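Local coordinates for protein putative RNase YutE (Bacillus subtilis subsp. subtilis str. 168, PDB 1YLM) that is probably an RNase and the toxic component of a putative type VII toxin-antitoxin system, probably neutralised by YutD, at residues A[14-17]-A[18-22]; A[81-84]-A[85-89]; A[72-75]-A[76-80]. All coordinates share one frame; numbering follows the deposited sequence.

Contact 1 (A[14-17]-A[18-22]); sequences GFFE and HQLAL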
loop_
_atom_site.group_PDB
_atom_site.type_symbol
_atom_site.label_atom_id
_atom_site.label_comp_id
_atom_site.label_asym_id
_atom_site.label_seq_id
_atom_site.Cartn_x
_atom_site.Cartn_y
_atom_site.Cartn_z
ATOM N N GLY A 14 -2.592 -18.622 1.329
ATOM C CA GLY A 14 -4.060 -18.696 1.248
ATOM C C GLY A 14 -4.686 -17.354 0.905
ATOM O O GLY A 14 -5.590 -17.273 0.072
ATOM N N PHE A 15 -4.207 -16.301 1.579
ATOM C CA PHE A 15 -4.654 -14.936 1.330
ATOM C C PHE A 15 -4.395 -14.555 -0.125
ATOM O O PHE A 15 -5.284 -14.045 -0.815
ATOM C CB PHE A 15 -3.872 -14.011 2.248
ATOM C CG PHE A 15 -4.305 -12.570 2.195
ATOM C CD1 PHE A 15 -5.383 -12.123 2.975
ATOM C CD2 PHE A 15 -3.596 -11.650 1.418
ATOM C CE1 PHE A 15 -5.763 -10.763 2.950
ATOM C CE2 PHE A 15 -3.972 -10.296 1.389
ATOM C CZ PHE A 15 -5.054 -9.865 2.151
ATOM N N PHE A 16 -3.156 -14.772 -0.566
ATOM C CA PHE A 16 -2.748 -14.600 -1.963
ATOM C C PHE A 16 -3.714 -15.265 -2.949
ATOM O O PHE A 16 -4.185 -14.636 -3.905
ATOM C CB PHE A 16 -1.327 -15.164 -2.129
ATOM C CG PHE A 16 -0.797 -15.116 -3.549
ATOM C CD1 PHE A 16 -0.086 -14.003 -4.006
ATOM C CD2 PHE A 16 -0.963 -16.205 -4.401
ATOM C CE1 PHE A 16 0.431 -13.959 -5.318
ATOM C CE2 PHE A 16 -0.457 -16.172 -5.711
ATOM C CZ PHE A 16 0.245 -15.047 -6.166
ATOM N N GLU A 17 -4.004 -16.541 -2.727
ATOM C CA GLU A 17 -4.881 -17.280 -3.619
ATOM C C GLU A 17 -6.295 -16.668 -3.674
ATOM O O GLU A 17 -6.902 -16.560 -4.750
ATOM C CB GLU A 17 -4.893 -18.755 -3.213
ATOM C CG GLU A 17 -3.606 -19.476 -3.678
ATOM C CD GLU A 17 -3.537 -20.941 -3.253
ATOM O OE1 GLU A 17 -3.954 -21.256 -2.121
ATOM O OE2 GLU A 17 -3.023 -21.764 -4.052
ATOM N N HIS A 18 -6.797 -16.232 -2.526
ATOM C CA HIS A 18 -8.087 -15.539 -2.493
ATOM C C HIS A 18 -8.066 -14.286 -3.377
ATOM O O HIS A 18 -8.988 -14.066 -4.174
ATOM C CB HIS A 18 -8.509 -15.204 -1.058
ATOM C CG HIS A 18 -9.894 -14.638 -0.962
ATOM N ND1 HIS A 18 -11.026 -15.370 -1.269
ATOM C CD2 HIS A 18 -10.329 -13.400 -0.623
ATOM C CE1 HIS A 18 -12.096 -14.606 -1.106
ATOM N NE2 HIS A 18 -11.699 -13.408 -0.715
ATOM N N GLN A 19 -7.013 -13.471 -3.261
ATOM C CA GLN A 19 -6.951 -12.231 -4.057
ATOM C C GLN A 19 -6.839 -12.555 -5.557
ATOM O O GLN A 19 -7.463 -11.875 -6.399
ATOM C CB GLN A 19 -5.796 -11.316 -3.642
ATOM C CG GLN A 19 -5.596 -11.006 -2.124
ATOM C CD GLN A 19 -6.882 -10.882 -1.310
ATOM O OE1 GLN A 19 -7.073 -11.597 -0.326
ATOM N NE2 GLN A 19 -7.747 -9.986 -1.703
ATOM N N LEU A 20 -6.049 -13.582 -5.892
ATOM C CA LEU A 20 -5.950 -14.032 -7.286
ATOM C C LEU A 20 -7.310 -14.498 -7.818
ATOM O O LEU A 20 -7.686 -14.148 -8.944
ATOM C CB LEU A 20 -4.899 -15.129 -7.448
ATOM C CG LEU A 20 -4.352 -15.466 -8.837
ATOM C CD1 LEU A 20 -3.870 -14.216 -9.551
ATOM C CD2 LEU A 20 -3.193 -16.427 -8.627
ATOM N N ALA A 21 -8.041 -15.266 -7.009
ATOM C CA ALA A 21 -9.404 -15.710 -7.361
ATOM C C ALA A 21 -10.312 -14.512 -7.651
ATOM O O ALA A 21 -11.097 -14.536 -8.600
ATOM C CB ALA A 21 -9.991 -16.563 -6.272
ATOM N N LEU A 22 -10.172 -13.460 -6.853
ATOM C CA LEU A 22 -10.973 -12.252 -7.021
ATOM C C LEU A 22 -10.587 -11.554 -8.316
ATOM O O LEU A 22 -11.461 -11.075 -9.049
ATOM C CB LEU A 22 -10.817 -11.322 -5.813
ATOM C CG LEU A 22 -11.459 -11.821 -4.517
ATOM C CD1 LEU A 22 -11.212 -10.858 -3.362
ATOM C CD2 LEU A 22 -12.970 -12.054 -4.708
#

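Contact 2 (A[81-84]-A[85-89]); sequences VTEK and EGDEL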
loop_
_atom_site.group_PDB
_atom_site.type_symbol
_atom_site.label_atom_id
_atom_site.label_comp_id
_atom_site.label_asym_id
_atom_site.label_seq_id
_atom_site.Cartn_x
_atom_site.Cartn_y
_atom_site.Cartn_z
ATOM N N VAL A 81 11.418 -21.562 -7.759
ATOM C CA VAL A 81 10.612 -21.326 -8.958
ATOM C C VAL A 81 11.524 -21.471 -10.193
ATOM O O VAL A 81 12.756 -21.412 -10.053
ATOM C CB VAL A 81 9.940 -19.918 -8.937
ATOM C CG1 VAL A 81 8.999 -19.773 -7.742
ATOM C CG2 VAL A 81 10.995 -18.804 -8.946
ATOM N N THR A 82 10.941 -21.642 -11.386
ATOM C CA THR A 82 11.744 -21.655 -12.618
ATOM C C THR A 82 12.309 -20.258 -12.931
ATOM O O THR A 82 11.802 -19.248 -12.436
ATOM C CB THR A 82 10.964 -22.196 -13.858
ATOM O OG1 THR A 82 9.956 -21.255 -14.244
ATOM C CG2 THR A 82 10.297 -23.530 -13.572
ATOM N N GLU A 83 13.368 -20.212 -13.741
ATOM C CA GLU A 83 13.913 -18.953 -14.241
ATOM C C GLU A 83 12.833 -18.113 -14.922
ATOM O O GLU A 83 12.737 -16.917 -14.666
ATOM C CB GLU A 83 15.085 -19.183 -15.212
ATOM C CG GLU A 83 15.841 -17.890 -15.552
ATOM C CD GLU A 83 17.176 -18.112 -16.267
ATOM O OE1 GLU A 83 17.648 -19.276 -16.358
ATOM O OE2 GLU A 83 17.767 -17.105 -16.725
ATOM N N LYS A 84 12.043 -18.727 -15.798
ATOM C CA LYS A 84 10.993 -17.970 -16.497
ATOM C C LYS A 84 9.901 -17.454 -15.536
ATOM O O LYS A 84 9.484 -16.308 -15.640
ATOM C CB LYS A 84 10.387 -18.750 -17.676
ATOM C CG LYS A 84 9.865 -20.108 -17.313
ATOM C CD LYS A 84 8.788 -20.612 -18.266
ATOM C CE LYS A 84 7.730 -21.425 -17.501
ATOM N NZ LYS A 84 8.311 -22.189 -16.342
ATOM N N GLU A 85 9.465 -18.297 -14.598
ATOM C CA GLU A 85 8.556 -17.844 -13.538
ATOM C C GLU A 85 9.108 -16.641 -12.776
ATOM O O GLU A 85 8.386 -15.654 -12.545
ATOM C CB GLU A 85 8.225 -18.978 -12.573
ATOM C CG GLU A 85 7.280 -19.997 -13.176
ATOM C CD GLU A 85 7.139 -21.251 -12.348
ATOM O OE1 GLU A 85 8.047 -21.586 -11.551
ATOM O OE2 GLU A 85 6.104 -21.921 -12.517
ATOM N N GLY A 86 10.391 -16.714 -12.406
ATOM C CA GLY A 86 11.057 -15.635 -11.690
ATOM C C GLY A 86 11.046 -14.321 -12.454
ATOM O O GLY A 86 10.712 -13.276 -11.894
ATOM N N ASP A 87 11.391 -14.382 -13.736
ATOM C CA ASP A 87 11.421 -13.203 -14.605
ATOM C C ASP A 87 10.046 -12.585 -14.719
ATOM O O ASP A 87 9.903 -11.363 -14.606
ATOM C CB ASP A 87 11.938 -13.574 -16.004
ATOM C CG ASP A 87 13.425 -13.921 -16.019
ATOM O OD1 ASP A 87 14.168 -13.532 -15.081
ATOM O OD2 ASP A 87 13.855 -14.569 -17.000
ATOM N N GLU A 88 9.043 -13.435 -14.914
ATOM C CA GLU A 88 7.647 -12.995 -15.008
ATOM C C GLU A 88 7.190 -12.304 -13.730
ATOM O O GLU A 88 6.623 -11.212 -13.772
ATOM C CB GLU A 88 6.734 -14.172 -15.310
ATOM C CG GLU A 88 6.778 -14.619 -16.771
ATOM C CD GLU A 88 5.577 -15.440 -17.150
ATOM O OE1 GLU A 88 4.452 -14.897 -17.126
ATOM O OE2 GLU A 88 5.748 -16.629 -17.483
ATOM N N LEU A 89 7.453 -12.936 -12.585
ATOM C CA LEU A 89 7.061 -12.348 -11.301
ATOM C C LEU A 89 7.790 -11.031 -11.046
ATOM O O LEU A 89 7.199 -10.087 -10.527
ATOM C CB LEU A 89 7.232 -13.348 -10.151
ATOM C CG LEU A 89 6.322 -14.595 -10.259
ATOM C CD1 LEU A 89 6.539 -15.559 -9.097
ATOM C CD2 LEU A 89 4.846 -14.281 -10.386
HETATM O O HOH W 1 14.631 -15.357 -13.299
HETATM O O HOH W 2 16.464 -14.729 -16.694
HETATM O O HOH W 3 6.308 -23.583 -15.219
#

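Contact 3 (A[72-75]-A[76-80]); sequences MDIL and VDEKV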
loop_
_atom_site.group_PDB
_atom_site.type_symbol
_atom_site.label_atom_id
_atom_site.label_comp_id
_atom_site.label_asym_id
_atom_site.label_seq_id
_atom_site.Cartn_x
_atom_site.Cartn_y
_atom_site.Cartn_z
HETATM N N MSE A 72 13.553 -12.572 -5.954
HETATM C CA MSE A 72 13.149 -13.577 -6.949
HETATM C C MSE A 72 14.341 -14.312 -7.514
HETATM O O MSE A 72 14.290 -15.518 -7.730
HETATM C CB MSE A 72 12.345 -12.956 -8.098
HETATM C CG MSE A 72 10.995 -12.400 -7.680
HETATM SE SE MSE A 72 9.786 -13.705 -6.794
HETATM C CE MSE A 72 10.281 -15.287 -7.825
ATOM N N ASP A 73 15.409 -13.563 -7.757
ATOM C CA ASP A 73 16.655 -14.117 -8.258
ATOM C C ASP A 73 17.201 -15.191 -7.318
ATOM O O ASP A 73 17.685 -16.221 -7.761
ATOM C CB ASP A 73 17.675 -12.994 -8.466
ATOM C CG ASP A 73 17.325 -12.099 -9.664
ATOM O OD1 ASP A 73 16.591 -12.568 -10.567
ATOM O OD2 ASP A 73 17.778 -10.931 -9.680
ATOM N N ILE A 74 17.078 -14.960 -6.022
ATOM C CA ILE A 74 17.536 -15.941 -5.027
ATOM C C ILE A 74 16.652 -17.201 -5.038
ATOM O O ILE A 74 17.161 -18.331 -5.049
ATOM C CB ILE A 74 17.654 -15.297 -3.621
ATOM C CG1 ILE A 74 18.797 -14.260 -3.606
ATOM C CG2 ILE A 74 17.860 -16.395 -2.547
ATOM C CD1 ILE A 74 18.597 -13.144 -2.585
ATOM N N LEU A 75 15.333 -17.008 -5.111
ATOM C CA LEU A 75 14.394 -18.136 -5.240
ATOM C C LEU A 75 14.638 -18.950 -6.512
ATOM O O LEU A 75 14.485 -20.177 -6.518
ATOM C CB LEU A 75 12.939 -17.638 -5.190
ATOM C CG LEU A 75 12.529 -17.000 -3.856
ATOM C CD1 LEU A 75 11.067 -16.503 -3.889
ATOM C CD2 LEU A 75 12.722 -17.968 -2.687
ATOM N N VAL A 76 15.036 -18.269 -7.585
ATOM C CA VAL A 76 15.419 -18.949 -8.819
ATOM C C VAL A 76 16.710 -19.776 -8.608
ATOM O O VAL A 76 16.741 -20.963 -8.936
ATOM C CB VAL A 76 15.558 -17.945 -9.999
ATOM C CG1 VAL A 76 16.220 -18.593 -11.204
ATOM C CG2 VAL A 76 14.175 -17.397 -10.381
ATOM N N ASP A 77 17.746 -19.136 -8.062
ATOM C CA ASP A 77 19.018 -19.799 -7.741
ATOM C C ASP A 77 18.796 -21.067 -6.907
ATOM O O ASP A 77 19.451 -22.085 -7.126
ATOM C CB ASP A 77 19.944 -18.860 -6.962
ATOM C CG ASP A 77 20.494 -17.715 -7.806
ATOM O OD1 ASP A 77 20.420 -17.761 -9.062
ATOM O OD2 ASP A 77 21.013 -16.754 -7.195
ATOM N N GLU A 78 17.850 -20.995 -5.967
ATOM C CA GLU A 78 17.575 -22.093 -5.033
ATOM C C GLU A 78 16.569 -23.091 -5.590
ATOM O O GLU A 78 16.172 -24.049 -4.905
ATOM C CB GLU A 78 17.107 -21.536 -3.685
ATOM C CG GLU A 78 18.165 -20.805 -2.912
ATOM C CD GLU A 78 19.208 -21.726 -2.258
ATOM O OE1 GLU A 78 18.989 -22.955 -2.186
ATOM O OE2 GLU A 78 20.248 -21.198 -1.808
ATOM N N LYS A 79 16.169 -22.869 -6.844
ATOM C CA LYS A 79 15.240 -23.741 -7.559
ATOM C C LYS A 79 13.868 -23.860 -6.866
ATOM O O LYS A 79 13.218 -24.915 -6.914
ATOM C CB LYS A 79 15.867 -25.124 -7.797
ATOM C CG LYS A 79 16.734 -25.220 -9.056
ATOM C CD LYS A 79 18.078 -24.546 -8.909
ATOM C CE LYS A 79 18.900 -24.713 -10.193
ATOM N NZ LYS A 79 19.823 -23.553 -10.424
ATOM N N VAL A 80 13.447 -22.777 -6.216
ATOM C CA VAL A 80 12.095 -22.685 -5.691
ATOM C C VAL A 80 11.100 -22.488 -6.849
ATOM O O VAL A 80 10.067 -23.147 -6.890
ATOM C CB VAL A 80 11.950 -21.566 -4.633
ATOM C CG1 VAL A 80 10.542 -21.559 -4.063
ATOM C CG2 VAL A 80 12.976 -21.734 -3.509
#

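Contact 1 (A[14-17]-A[18-22])
Gln19 folds back over the ring of Phe15, one helical turn earlier, and the two show how an i to i+4 pair can put an amide against an aromatic face. From CB, which passes Phe16 O at 3.7 Å, the glutamine chain starts with CG beside its own backbone N (chi1 -48°), which places Gln19 CG 3.3 Å from Phe15 O and within van der Waals distance of the ring. The bend at chi2 (-36°) then turns CD and the amide over the ring. Gln19 CD lies 4.0 Å from Phe15 CZ, and the amide sits over one face, the two planes turned 32° from each other. With its CG anti to the backbone N, Phe15 holds its ring beside its own carbonyl carbon, on the side where Gln19 comes up from the next turn. One residue further along helix 6-23, Phe16 and Leu20 run side by side, with Phe16 CE2 4.0 Å from Leu20 CD2, and pack on helix 119-137. The backbone under these pairs keeps its i to i+4 bonds, among them Gln19 N to Phe15 O at 3.0 Å. Glu17 turns to a salt bridge with Arg130, while His18 NE2 is hydrogen-bonded to Glu32 of the second subunit. The amide-aromatic pair belongs in part to the dimer interface: Phe15 lies between helix 32-59 of its own chain and Leu104 of the second subunit, and Gln19 packs on Leu36 of that subunit.

Contact 2 (A[81-84]-A[85-89])
Thr82 and Glu85 reach for each other's backbone N-H across the first turn of helix 83-93, a textbook capping box in which the two side chains run askew to one another. Thr82 OG1 accepts from Glu85 N at 3.0 Å, a nearly straight bond. It can do so because the hydroxyl stands between its own backbone N and carbonyl carbon (chi1 70°). In return Glu85 OE1 takes Thr82 N at 2.9 Å, on the anti side of the carboxylate and 25° out of its plane. Lys84 crosses the glutamate obliquely, curling back so that its NZ donates to Thr82 OG1 at 2.8 Å; a water then links Lys84 NZ with Glu85 OE2. By contrast, Glu83 and Asp87 point the same way, their carboxylate planes steeply inclined. One water joins Glu83 OE2 to Asp87 OD2, which stay 4.7 Å apart, and probably eases the meeting of these like charges. Another donates to Glu83 O and Asp87 OD1. Glu85 OE2 also forms a salt bridge with Arg128. One carboxylate therefore serves twice, capping the helix start and fastening it to helix 119-137, and acidic groups in this first turn would be expected to interact favourably with the helix dipole.

Contact 3 (A[72-75]-A[76-80])
From Met72 to Glu78 the backbone keeps helical bonds, Val76 N meeting Met72 O and Glu78 N meeting Ile74 O, until the chain turns over at Lys79. That residue has a positive phi of 60°, and two bonds run back into the last turn: Val80 N to Leu75 O at 2.8 Å, and Lys79 N to Val76 O at 2.9 Å. This is a Schellman motif, closing the C-terminal end of helix 71-77. Val80 sits just beyond the turn, where its CB points back at the helix, and its CG2 comes to 3.9 Å from Leu75 CD2, the two side chains lying askew. With Val80 CG1 anti to the backbone N (chi1 -177°), CG2 is left beside that N and lies 3.7 Å from Leu75 O, covering the carbonyl that Val80 N grips. A turn earlier, Val76 CG2 rests 3.3 Å from the carbonyl oxygen of Met72, a selenomethionine here. On the outer side Asp77 leans its carboxylate over Asp73 O without bonding to it, while the carboxylate of Asp73 pairs with Lys90. Val80 goes on to pack against Ile129 and Tyr132 of helix 119-137, and Leu75 against Met56. Polar and apolar parts of the cap work together: the left-handed residue turns the chain, the two backbone bonds fix the turn, and Leu75 and Val80, both buried, close its apolar side against helices 32-59 and 119-137.

Along the chain the contacts come in the order 1, 3, 2, strictly in series, so none encloses or crosses another. Each joins neighbouring turns of chain and closes no long loop. Contact 1 lies within helix 6-23, facing helices 32-59 and 119-137 as well as the second subunit. Much later, contact 3 ends helix 71-77, and contact 2 opens helix 83-93 directly after it, their centres about 9 Å apart. The end of one helix packs against the start of the next: Val76 CG2 lies 3.8 Å from Gly86 CA. Contact 1 is on the opposite side of the chain's centre from both. Helix 119-137 is their common partner, touched by side chains of all three.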